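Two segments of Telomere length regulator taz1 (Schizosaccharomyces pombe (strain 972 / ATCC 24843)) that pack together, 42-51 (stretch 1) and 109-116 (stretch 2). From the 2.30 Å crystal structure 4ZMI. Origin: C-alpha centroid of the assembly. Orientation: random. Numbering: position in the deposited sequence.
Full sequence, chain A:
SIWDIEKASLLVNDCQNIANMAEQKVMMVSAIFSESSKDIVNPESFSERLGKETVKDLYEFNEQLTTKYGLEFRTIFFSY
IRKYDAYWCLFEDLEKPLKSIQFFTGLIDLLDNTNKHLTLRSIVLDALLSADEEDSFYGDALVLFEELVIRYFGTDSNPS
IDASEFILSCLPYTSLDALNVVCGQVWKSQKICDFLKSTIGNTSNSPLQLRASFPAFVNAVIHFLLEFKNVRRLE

Stretch 1, residues 42-51: NPESFSERLG
Stretch 2 109-116: DLLDNTNK

What shapes do the two backbones bring to the contact? Stretch 1 is a two-turn helix, residues 43 to 50, with phi/psi near -60/-40 and i-to-i+4 hydrogen bonds from Phe46 N to Asn42 O (3.0 Å) onward. Asn42, extended at -156/173 with chi1 p, caps its start: OD1 accepts from Ser45 N and from Ser45 OG, both at 2.7 Å. Gly51 leaves the helix at phi/psi 104/144. Stretch 2 is irregular, with phi/psi -67/-12 at Leu110, -88/-4 at Leu111, -73/99 at Asp112, -74/8 at Asn113, -93/-9 at Thr114 and 64/18 at Asn115. Asp112 N bonds to Asp109 O at 3.2 Å, and Asp112 to Asn115 form a type I turn, closed by Asn115 N to Asp112 O at 3.0 Å. Asp112 (chi1 t) braces it, its OD1 accepting from Thr114 N at 2.8 Å and from Thr114 OG1 at a very short 2.4 Å.

Where do the backbones come closest? Pro43 CA lies 4.7 Å from Leu111 CA, setting the register; the helix and stretch 2 run in roughly opposite directions. The proline, puckered C-gamma endo and pointing toward stretch 2, is the bump at the start of the helix, and the bend from Leu110 to Asn115 supplies its hollow. Pro43 CB sits 3.2 Å from Leu110 O and 3.8 Å from Leu111 C; Pro43 CG reaches Asp112 O at 3.7 Å, Asn113 CA at 3.8 Å and Asn115 OD1 (chi1 m) at 3.6 Å. A compact ring thus packs largely against backbone.

Which bump answers from stretch 2? Leu111, with chi1 m and chi2 t, leaves its backbone sideways, but its end comes nearer the helix. Leu111 CD2 lodges 3.7 Å from Phe46 CB and 3.8 Å from Leu50 CD1, side chains one turn apart, with Ser47 OG at 3.9 Å from the same Leu111 CD2. Phe46 (chi1 t, -153°) and Leu50 (m, t) both point toward stretch 2, so the methyl fills the hollow between them. Leu110 (m, t) extends this surface: its CB lies 4.2 Å from Phe46 CE2, oblique to the ring. Ser47, chi1 m, makes a weak bond from OG to Pro43 O, 3.3 Å.

What polar link joins the stretches? Exposed Asn113, chi1 p, points toward the helix, while Glu44 folds its side chain through chi1 t and chi2 p. A weak hydrogen bond runs from Asn113 ND2 to Glu44 OE1 at 3.4 Å, with an N-H...O angle of 141°. It adds a light polar tie to a contact of 401 Å² in which Pro43 and Leu111 are the most heavily covered residues.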

# COMPACT_ATOMS: atom_id res chain seq x y z
N ASN A 42 -10.25 -15.47 -5.56
CA ASN A 42 -10.22 -14.61 -4.38
C ASN A 42 -8.85 -14.74 -3.71
O ASN A 42 -8.04 -15.58 -4.14
CB ASN A 42 -11.36 -14.97 -3.43
CG ASN A 42 -11.42 -16.45 -3.11
OD1 ASN A 42 -10.39 -17.13 -3.05
ND2 ASN A 42 -12.63 -16.95 -2.91
N PRO A 43 -8.58 -13.91 -2.68
CA PRO A 43 -7.29 -14.06 -2.01
C PRO A 43 -7.04 -15.49 -1.52
O PRO A 43 -5.93 -15.99 -1.70
CB PRO A 43 -7.39 -13.08 -0.82
CG PRO A 43 -8.77 -12.46 -0.89
CD PRO A 43 -9.26 -12.67 -2.27
N GLU A 44 -8.05 -16.14 -0.94
CA GLU A 44 -7.86 -17.50 -0.45
C GLU A 44 -7.39 -18.44 -1.56
O GLU A 44 -6.56 -19.33 -1.32
CB GLU A 44 -9.14 -18.04 0.19
CG GLU A 44 -9.03 -19.50 0.60
CD GLU A 44 -7.98 -19.73 1.67
OE1 GLU A 44 -7.86 -18.88 2.59
OE2 GLU A 44 -7.27 -20.77 1.60
N SER A 45 -7.90 -18.22 -2.76
CA SER A 45 -7.47 -19.02 -3.91
C SER A 45 -6.03 -18.70 -4.28
O SER A 45 -5.26 -19.60 -4.67
CB SER A 45 -8.38 -18.78 -5.11
OG SER A 45 -9.72 -19.06 -4.77
N PHE A 46 -5.69 -17.42 -4.18
CA PHE A 46 -4.33 -16.97 -4.42
C PHE A 46 -3.43 -17.72 -3.45
O PHE A 46 -2.32 -18.14 -3.81
CB PHE A 46 -4.24 -15.46 -4.21
CG PHE A 46 -3.14 -14.80 -4.99
CD1 PHE A 46 -2.10 -15.54 -5.52
CD2 PHE A 46 -3.16 -13.43 -5.19
CE1 PHE A 46 -1.09 -14.93 -6.23
CE2 PHE A 46 -2.14 -12.81 -5.90
CZ PHE A 46 -1.11 -13.57 -6.42
N SER A 47 -3.93 -17.94 -2.24
CA SER A 47 -3.15 -18.59 -1.19
C SER A 47 -2.90 -20.06 -1.50
O SER A 47 -1.77 -20.54 -1.45
CB SER A 47 -3.86 -18.47 0.16
OG SER A 47 -3.90 -17.13 0.60
N GLU A 48 -3.97 -20.77 -1.83
CA GLU A 48 -3.87 -22.18 -2.15
C GLU A 48 -2.94 -22.40 -3.33
O GLU A 48 -2.10 -23.29 -3.30
CB GLU A 48 -5.24 -22.75 -2.47
CG GLU A 48 -6.24 -22.63 -1.35
CD GLU A 48 -7.63 -23.08 -1.77
OE1 GLU A 48 -7.76 -23.68 -2.86
OE2 GLU A 48 -8.60 -22.84 -1.00
N ARG A 49 -3.08 -21.58 -4.37
CA ARG A 49 -2.21 -21.76 -5.52
C ARG A 49 -0.75 -21.50 -5.18
O ARG A 49 0.14 -22.18 -5.69
CB ARG A 49 -2.68 -20.90 -6.70
CG ARG A 49 -1.70 -20.85 -7.88
CD ARG A 49 -1.44 -22.20 -8.56
NE ARG A 49 -0.63 -22.03 -9.77
CZ ARG A 49 -0.18 -23.03 -10.54
NH1 ARG A 49 -0.46 -24.29 -10.24
NH2 ARG A 49 0.54 -22.75 -11.62
N LEU A 50 -0.48 -20.53 -4.30
CA LEU A 50 0.90 -20.24 -3.93
C LEU A 50 1.56 -21.40 -3.16
O LEU A 50 2.74 -21.70 -3.37
CB LEU A 50 1.00 -18.91 -3.17
CG LEU A 50 0.99 -17.65 -4.04
CD1 LEU A 50 0.81 -16.39 -3.21
CD2 LEU A 50 2.25 -17.52 -4.87
N GLY A 51 0.80 -22.06 -2.29
CA GLY A 51 1.34 -23.12 -1.46
C GLY A 51 1.56 -22.64 -0.04
O GLY A 51 1.92 -21.49 0.18
N ASP A 109 -0.26 -8.44 0.38
CA ASP A 109 -1.46 -7.94 1.05
C ASP A 109 -2.68 -8.36 0.23
O ASP A 109 -3.81 -8.33 0.72
CB ASP A 109 -1.40 -6.41 1.22
CG ASP A 109 -2.48 -5.88 2.17
OD1 ASP A 109 -2.84 -6.57 3.13
OD2 ASP A 109 -2.96 -4.74 1.94
N LEU A 110 -2.45 -8.78 -1.01
CA LEU A 110 -3.50 -9.36 -1.86
C LEU A 110 -3.97 -10.69 -1.30
O LEU A 110 -4.98 -11.23 -1.75
CB LEU A 110 -2.98 -9.59 -3.27
CG LEU A 110 -2.66 -8.31 -4.02
CD1 LEU A 110 -1.83 -8.62 -5.25
CD2 LEU A 110 -3.96 -7.56 -4.37
N LEU A 111 -3.21 -11.22 -0.35
CA LEU A 111 -3.53 -12.50 0.27
C LEU A 111 -4.48 -12.36 1.46
O LEU A 111 -4.90 -13.35 2.05
CB LEU A 111 -2.25 -13.23 0.69
CG LEU A 111 -1.27 -13.57 -0.44
CD1 LEU A 111 -0.02 -14.25 0.08
CD2 LEU A 111 -1.96 -14.43 -1.50
N ASP A 112 -4.82 -11.13 1.81
CA ASP A 112 -5.66 -10.87 2.98
C ASP A 112 -7.11 -11.27 2.70
O ASP A 112 -7.86 -10.52 2.10
CB ASP A 112 -5.58 -9.38 3.37
CG ASP A 112 -6.64 -8.98 4.38
OD1 ASP A 112 -7.20 -9.86 5.06
OD2 ASP A 112 -6.91 -7.76 4.49
N ASN A 113 -7.52 -12.45 3.15
CA ASN A 113 -8.88 -12.91 2.88
C ASN A 113 -9.99 -12.20 3.67
O ASN A 113 -11.13 -12.63 3.63
CB ASN A 113 -9.01 -14.44 2.97
CG ASN A 113 -8.95 -14.96 4.39
OD1 ASN A 113 -9.47 -14.35 5.33
ND2 ASN A 113 -8.32 -16.12 4.57
N THR A 114 -9.65 -11.14 4.41
CA THR A 114 -10.70 -10.33 5.04
C THR A 114 -11.06 -9.16 4.12
O THR A 114 -12.03 -8.44 4.37
CB THR A 114 -10.24 -9.74 6.38
OG1 THR A 114 -9.09 -8.92 6.17
CG2 THR A 114 -9.91 -10.85 7.39
N ASN A 115 -10.27 -8.98 3.07
CA ASN A 115 -10.45 -7.88 2.13
C ASN A 115 -10.25 -6.47 2.74
O ASN A 115 -10.70 -5.47 2.17
CB ASN A 115 -11.82 -7.98 1.44
CG ASN A 115 -11.99 -9.29 0.69
OD1 ASN A 115 -11.05 -9.79 0.08
ND2 ASN A 115 -13.18 -9.86 0.74
N LYS A 116 -9.60 -6.39 3.90
CA LYS A 116 -9.27 -5.09 4.48
C LYS A 116 -8.13 -4.39 3.73
O LYS A 116 -8.09 -3.17 3.63
CB LYS A 116 -8.91 -5.22 5.97
CG LYS A 116 -10.11 -5.44 6.87
CD LYS A 116 -9.64 -5.63 8.31
CE LYS A 116 -10.80 -5.81 9.27
NZ LYS A 116 -10.33 -6.08 10.66